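Local coordinates for protein transcriptional regulator (Streptococcus thermophilus LMD-9, PDB 5JUF) that probably senses a signalling peptide through its tetratricopeptide domain and activates competence genes by binding DNA through its helix-turn-helix domain, at residues 65-69 and 70-74. Sequence-based numbering, arbitrary orientation.
Sequences ELLDQ and DNITI
L67 and D70 close a type II' beta turn, in which D70 N donates to L67 O at 2.8 Å. The N-H...O angle is 154°. D68 is the first residue past helix 63-67 and has positive phi, 51°. It turns the chain out of the helix, and Q69 completes the corner. The D70 side chain folds back beside the same carbonyl: its CB is 3.1 Å from L67 O. With chi1 at -65°, D70 CG sits beside its own backbone N, on the side of the turn. D70 OD2 forms a salt bridge with R10 and accepts a hydrogen bond from S6. R10 also bonds L66 O, so one arginine ties the helix end to the turn.

Two residues beyond the turn, I72 returns to L67. The two side chains cross at about a right angle, and the methyls L67 CD2 and I72 CG2 meet at 3.8 Å. Between D70 and I72, N71 points its CB away from 65-69. N71 OD1 accepts from T73 N at 2.8 Å, which makes an Asx turn. N71 OD1 also accepts from T73 OG1 at 2.8 Å, in the carbonyl plane and on a lone pair. Two bonds thus grip N71 OD1 and span the backbone at I72.

This surface turn ends helix 63-67 of the helix-turn-helix region and starts the loop that leads to helix 76-86. L67 and I72 both rest on I7 of helix 3-17 and L52 of helix 49-59.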
ATOM      1  N   GLU A  65     -15.190 -21.577  18.822  1.00 47.53           N
ATOM      2  CA  GLU A  65     -15.162 -22.979  18.422  1.00 46.24           C
ATOM      3  C   GLU A  65     -14.033 -23.245  17.438  1.00 48.04           C
ATOM      4  O   GLU A  65     -13.289 -24.220  17.583  1.00 57.44           O
ATOM      5  CB  GLU A  65     -16.504 -23.375  17.810  1.00 51.49           C
ATOM      6  CG  GLU A  65     -17.636 -23.446  18.816  1.00 63.86           C
ATOM      7  CD  GLU A  65     -18.981 -23.677  18.158  1.00 64.39           C
ATOM      8  OE1 GLU A  65     -19.415 -22.809  17.379  1.00 54.19           O
ATOM      9  OE2 GLU A  65     -19.598 -24.730  18.411  1.00 72.71           O
ATOM     10  N   LEU A  66     -13.888 -22.387  16.425  1.00 39.68           N
ATOM     11  CA  LEU A  66     -12.837 -22.607  15.440  1.00 37.70           C
ATOM     12  C   LEU A  66     -11.448 -22.440  16.035  1.00 37.79           C
ATOM     13  O   LEU A  66     -10.481 -22.974  15.484  1.00 44.13           O
ATOM     14  CB  LEU A  66     -13.012 -21.662  14.242  1.00 36.65           C
ATOM     15  CG  LEU A  66     -14.267 -21.842  13.374  1.00 32.12           C
ATOM     16  CD1 LEU A  66     -14.179 -20.986  12.109  1.00 29.83           C
ATOM     17  CD2 LEU A  66     -14.471 -23.303  13.014  1.00 32.69           C
ATOM     18  N   LEU A  67     -11.320 -21.700  17.130  1.00 35.50           N
ATOM     19  CA  LEU A  67     -10.017 -21.496  17.744  1.00 39.85           C
ATOM     20  C   LEU A  67      -9.684 -22.559  18.777  1.00 46.35           C
ATOM     21  O   LEU A  67      -8.507 -22.901  18.942  1.00 42.84           O
ATOM     22  CB  LEU A  67      -9.955 -20.109  18.393  1.00 39.73           C
ATOM     23  CG  LEU A  67      -9.897 -19.001  17.333  1.00 43.40           C
ATOM     24  CD1 LEU A  67      -9.901 -17.632  17.959  1.00 41.10           C
ATOM     25  CD2 LEU A  67      -8.677 -19.186  16.451  1.00 40.02           C
ATOM     26  N   ASP A  68     -10.698 -23.106  19.447  1.00 48.48           N
ATOM     27  CA  ASP A  68     -10.495 -23.964  20.608  1.00 51.80           C
ATOM     28  C   ASP A  68      -9.579 -23.240  21.584  1.00 50.74           C
ATOM     29  O   ASP A  68      -9.907 -22.142  22.044  1.00 53.54           O
ATOM     30  CB  ASP A  68      -9.918 -25.322  20.197  1.00 52.95           C
ATOM     31  CG  ASP A  68     -10.165 -26.408  21.236  1.00 59.87           C
ATOM     32  OD1 ASP A  68     -10.453 -26.081  22.414  1.00 50.02           O
ATOM     33  OD2 ASP A  68     -10.070 -27.598  20.862  1.00 62.15           O
ATOM     34  N   GLN A  69      -8.415 -23.820  21.875  1.00 49.47           N
ATOM     35  CA  GLN A  69      -7.442 -23.201  22.767  1.00 56.90           C
ATOM     36  C   GLN A  69      -6.362 -22.428  22.025  1.00 52.01           C
ATOM     37  O   GLN A  69      -5.425 -21.940  22.660  1.00 57.06           O
ATOM     38  CB  GLN A  69      -6.788 -24.259  23.662  1.00 60.63           C
ATOM     39  CG  GLN A  69      -7.756 -24.934  24.620  1.00 71.33           C
ATOM     40  CD  GLN A  69      -8.442 -23.945  25.545  1.00 80.67           C
ATOM     41  OE1 GLN A  69      -9.573 -23.526  25.295  1.00 80.31           O
ATOM     42  NE2 GLN A  69      -7.759 -23.566  26.621  1.00 87.58           N
ATOM     43  N   ASP A  70      -6.464 -22.312  20.706  1.00 43.95           N
ATOM     44  CA  ASP A  70      -5.497 -21.539  19.944  1.00 45.20           C
ATOM     45  C   ASP A  70      -5.726 -20.046  20.148  1.00 52.63           C
ATOM     46  O   ASP A  70      -6.859 -19.578  20.294  1.00 55.48           O
ATOM     47  CB  ASP A  70      -5.580 -21.885  18.456  1.00 43.11           C
ATOM     48  CG  ASP A  70      -5.187 -23.324  18.165  1.00 46.67           C
ATOM     49  OD1 ASP A  70      -4.329 -23.871  18.894  1.00 51.72           O
ATOM     50  OD2 ASP A  70      -5.743 -23.912  17.214  1.00 51.44           O
ATOM     51  N   ASN A  71      -4.629 -19.298  20.149  1.00 57.88           N
ATOM     52  CA  ASN A  71      -4.634 -17.861  20.404  1.00 57.62           C
ATOM     53  C   ASN A  71      -4.015 -17.166  19.197  1.00 55.61           C
ATOM     54  O   ASN A  71      -2.816 -17.311  18.945  1.00 63.03           O
ATOM     55  CB  ASN A  71      -3.856 -17.548  21.683  1.00 57.99           C
ATOM     56  CG  ASN A  71      -4.056 -16.126  22.161  1.00 64.05           C
ATOM     57  OD1 ASN A  71      -4.372 -15.234  21.376  1.00 64.00           O
ATOM     58  ND2 ASN A  71      -3.873 -15.906  23.460  1.00 68.68           N
ATOM     59  N   ILE A  72      -4.823 -16.420  18.448  1.00 47.31           N
ATOM     60  CA  ILE A  72      -4.326 -15.678  17.302  1.00 43.40           C
ATOM     61  C   ILE A  72      -4.089 -14.203  17.641  1.00 44.77           C
ATOM     62  O   ILE A  72      -3.975 -13.382  16.736  1.00 44.17           O
ATOM     63  CB  ILE A  72      -5.253 -15.812  16.083  1.00 49.51           C
ATOM     64  CG1 ILE A  72      -6.593 -15.116  16.331  1.00 54.11           C
ATOM     65  CG2 ILE A  72      -5.456 -17.261  15.722  1.00 44.74           C
ATOM     66  CD1 ILE A  72      -7.430 -14.962  15.073  1.00 45.11           C
ATOM     67  N   THR A  73      -4.021 -13.851  18.927  1.00 46.46           N
ATOM     68  CA  THR A  73      -3.773 -12.458  19.293  1.00 48.63           C
ATOM     69  C   THR A  73      -2.442 -11.997  18.714  1.00 44.93           C
ATOM     70  O   THR A  73      -1.407 -12.636  18.931  1.00 49.28           O
ATOM     71  CB  THR A  73      -3.773 -12.281  20.813  1.00 49.87           C
ATOM     72  OG1 THR A  73      -5.093 -12.513  21.320  1.00 57.53           O
ATOM     73  CG2 THR A  73      -3.331 -10.873  21.183  1.00 44.33           C
ATOM     74  N   ILE A  74      -2.471 -10.910  17.953  1.00 37.46           N
ATOM     75  CA  ILE A  74      -1.256 -10.313  17.402  1.00 35.79           C
ATOM     76  C   ILE A  74      -0.706  -9.348  18.448  1.00 42.39           C
ATOM     77  O   ILE A  74      -1.420  -8.420  18.849  1.00 47.22           O
ATOM     78  CB  ILE A  74      -1.519  -9.598  16.070  1.00 33.08           C
ATOM     79  CG1 ILE A  74      -1.983 -10.591  14.998  1.00 35.88           C
ATOM     80  CG2 ILE A  74      -0.232  -8.916  15.574  1.00 30.65           C
ATOM     81  CD1 ILE A  74      -2.491  -9.920  13.734  1.00 32.72           C
TER